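Long-range contact in sialidase B (Streptococcus pneumoniae serotype 4, PDB 4XHX), which cleaves terminal sialic acid residues from oligosaccharides, glycoproteins and glycolipids as an exo-alpha-sialidase of glycosyl hydrolase family 33: residues 202-207 and 267-272. The protein carries 1 engineered substitution. Sequence-based numbering, arbitrary orientation.
With JKK (2-[(3-chlorobenzyl)amino]ethanesulfonic acid), chain B.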
# COMPACT_ATOMS: atom_id res chain seq x y z
N GLN A 202 -5.03 10.13 9.02
CA GLN A 202 -4.90 9.42 10.29
C GLN A 202 -4.96 7.89 10.15
O GLN A 202 -5.26 7.18 11.10
CB GLN A 202 -5.91 9.95 11.33
CG GLN A 202 -5.63 11.40 11.79
CD GLN A 202 -4.25 11.54 12.45
OE1 GLN A 202 -3.94 10.85 13.41
NE2 GLN A 202 -3.43 12.45 11.94
N ALA A 203 -4.67 7.38 8.95
CA ALA A 203 -4.45 5.95 8.77
C ALA A 203 -2.98 5.68 9.03
O ALA A 203 -2.12 6.42 8.57
CB ALA A 203 -4.80 5.53 7.37
N ASN A 204 -2.68 4.61 9.76
CA ASN A 204 -1.30 4.24 10.03
C ASN A 204 -0.73 3.39 8.90
O ASN A 204 0.49 3.19 8.82
CB ASN A 204 -1.19 3.51 11.36
CG ASN A 204 0.20 3.60 11.95
OD1 ASN A 204 0.96 4.52 11.63
ND2 ASN A 204 0.54 2.67 12.84
N TYR A 205 -1.62 2.90 8.03
CA TYR A 205 -1.25 1.99 6.93
C TYR A 205 -1.84 2.42 5.59
O TYR A 205 -2.89 3.06 5.55
CB TYR A 205 -1.68 0.57 7.27
CG TYR A 205 -1.26 0.21 8.67
CD1 TYR A 205 0.06 -0.11 8.94
CD2 TYR A 205 -2.16 0.28 9.73
CE1 TYR A 205 0.48 -0.41 10.23
CE2 TYR A 205 -1.76 -0.02 11.03
CZ TYR A 205 -0.44 -0.36 11.28
OH TYR A 205 -0.03 -0.66 12.56
N PHE A 206 -1.16 2.06 4.50
CA PHE A 206 -1.64 2.36 3.17
C PHE A 206 -1.32 1.21 2.22
O PHE A 206 -0.29 0.53 2.36
CB PHE A 206 -1.01 3.66 2.63
CG PHE A 206 -1.25 4.85 3.51
CD1 PHE A 206 -2.39 5.63 3.35
CD2 PHE A 206 -0.35 5.18 4.52
CE1 PHE A 206 -2.63 6.73 4.17
CE2 PHE A 206 -0.58 6.27 5.35
CZ PHE A 206 -1.72 7.05 5.17
N ARG A 207 -2.21 0.99 1.27
CA ARG A 207 -1.97 0.03 0.19
C ARG A 207 -2.67 0.51 -1.07
O ARG A 207 -3.47 1.44 -1.03
CB ARG A 207 -2.50 -1.36 0.57
CG ARG A 207 -1.56 -2.19 1.41
CD ARG A 207 -1.82 -3.69 1.17
NE ARG A 207 -1.60 -4.09 -0.22
CZ ARG A 207 -1.89 -5.30 -0.70
NH1 ARG A 207 -2.42 -6.21 0.10
NH2 ARG A 207 -1.65 -5.59 -1.98
N LEU A 267 -5.47 6.35 14.25
CA LEU A 267 -4.14 5.86 13.96
C LEU A 267 -3.77 4.80 15.00
O LEU A 267 -3.52 5.12 16.16
CB LEU A 267 -3.14 7.01 13.95
CG LEU A 267 -1.87 6.60 13.22
CD1 LEU A 267 -1.42 7.71 12.31
CD2 LEU A 267 -0.77 6.24 14.22
N VAL A 268 -3.76 3.54 14.58
CA VAL A 268 -3.55 2.45 15.53
C VAL A 268 -2.33 1.63 15.17
O VAL A 268 -2.09 1.33 14.01
CB VAL A 268 -4.80 1.52 15.63
CG1 VAL A 268 -4.59 0.41 16.67
CG2 VAL A 268 -6.03 2.33 15.99
N TYR A 269 -1.53 1.30 16.18
CA TYR A 269 -0.42 0.39 15.96
C TYR A 269 -0.96 -1.02 16.03
O TYR A 269 -1.27 -1.53 17.11
CB TYR A 269 0.71 0.67 16.96
CG TYR A 269 1.34 2.03 16.71
CD1 TYR A 269 2.40 2.17 15.81
CD2 TYR A 269 0.84 3.18 17.32
CE1 TYR A 269 2.96 3.41 15.55
CE2 TYR A 269 1.40 4.43 17.07
CZ TYR A 269 2.46 4.54 16.18
OH TYR A 269 3.02 5.77 15.93
N TRP A 270 -1.14 -1.64 14.86
CA TRP A 270 -1.73 -2.97 14.80
C TRP A 270 -0.73 -4.04 15.25
O TRP A 270 0.44 -4.00 14.86
CB TRP A 270 -2.24 -3.26 13.37
CG TRP A 270 -3.59 -3.92 13.35
CD1 TRP A 270 -3.87 -5.20 12.99
CD2 TRP A 270 -4.84 -3.32 13.73
NE1 TRP A 270 -5.23 -5.44 13.10
CE2 TRP A 270 -5.84 -4.30 13.56
CE3 TRP A 270 -5.21 -2.05 14.19
CZ2 TRP A 270 -7.18 -4.05 13.83
CZ3 TRP A 270 -6.53 -1.80 14.46
CH2 TRP A 270 -7.51 -2.80 14.30
N PRO A 271 -1.18 -5.01 16.07
CA PRO A 271 -0.30 -6.07 16.59
C PRO A 271 0.36 -6.87 15.46
O PRO A 271 -0.32 -7.19 14.48
CB PRO A 271 -1.26 -6.99 17.36
CG PRO A 271 -2.46 -6.19 17.62
CD PRO A 271 -2.57 -5.18 16.51
N ARG A 272 1.64 -7.18 15.60
CA ARG A 272 2.39 -7.91 14.58
C ARG A 272 2.79 -9.31 15.06
O ARG A 272 3.45 -10.07 14.34
CB ARG A 272 3.62 -7.12 14.12
CG ARG A 272 3.34 -5.67 13.66
CD ARG A 272 4.46 -5.12 12.74
NE ARG A 272 4.53 -5.93 11.54
CZ ARG A 272 5.47 -6.83 11.28
NH1 ARG A 272 6.47 -7.02 12.14
NH2 ARG A 272 5.41 -7.55 10.16
CAE JKK B . -11.73 -6.11 -3.33
CAF JKK B . -12.15 -6.47 -2.00
CAG JKK B . -10.58 -6.71 -3.87
CAH JKK B . -10.28 -8.01 -1.78
CAI JKK B . -6.22 -8.49 -3.39
CAJ JKK B . -4.97 -8.01 -2.68
CAK JKK B . -8.60 -8.31 -3.66
CAM JKK B . -11.43 -7.40 -1.24
CAN JKK B . -9.86 -7.66 -3.11
NAL JKK B . -7.41 -7.78 -3.04
OAA JKK B . -3.29 -9.87 -3.76
OAB JKK B . -4.08 -10.20 -1.47
OAC JKK B . -2.43 -8.52 -1.91
SAO JKK B . -3.62 -9.20 -2.44
CL JKK B . -11.95 -7.83 0.37
O HOH W 1 -4.77 3.00 11.69
O HOH W 2 2.03 -2.39 13.11
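Tyr205 and Asn204 hold the backbone of Val268 and Trp270, in the loop between strands 255-256 and 286-294, beside edge strand 205-213 of a four-stranded antiparallel blade of the sialidase beta-propeller. The Tyr205 hydroxyl takes a nearly straight bond from the backbone N of Trp270 (OH to N 2.7 Å, 166°), with that N at the ring edge, near its plane. A phenol suits the place because its long, rigid ring carries one polar atom to a loop without regular structure; the same OH donates to a water that in turn donates to Trp270 O. With Asn204 CG anti to the backbone N (chi1 -156°), the amide is directed at the loop, and ND2 donates to Val268 O (3.2 Å, 149°) from above the carbonyl plane. That ND2 also sits 3.5 Å above one face of the Tyr269 ring. An asparagine serves two partners at once, since its OD1 accepts from Ser197, which helps fix the amide's rotation. Leu267 lays apolar CG and CD2 against this side chain, CD2 3.6 Å from Asn204 CG. A second water accepts from both Asn204 N and Val268 N, bridging the two backbones. Farther out, Trp270 NE1 bonds to Ser279 O. Two residues along the strand from Tyr205, Arg207, which probably binds the substrate as in related sialidases and is salt-bridged to Glu631, helps bind the sulfonate of the taurine-like ligand JKK, also hydrogen-bonded to Arg519 and Arg581; its paired terminal N-H groups suit an anionic oxygen, NH1 and NH2 both donating to JKK OAC, at 3.1 and 3.0 Å.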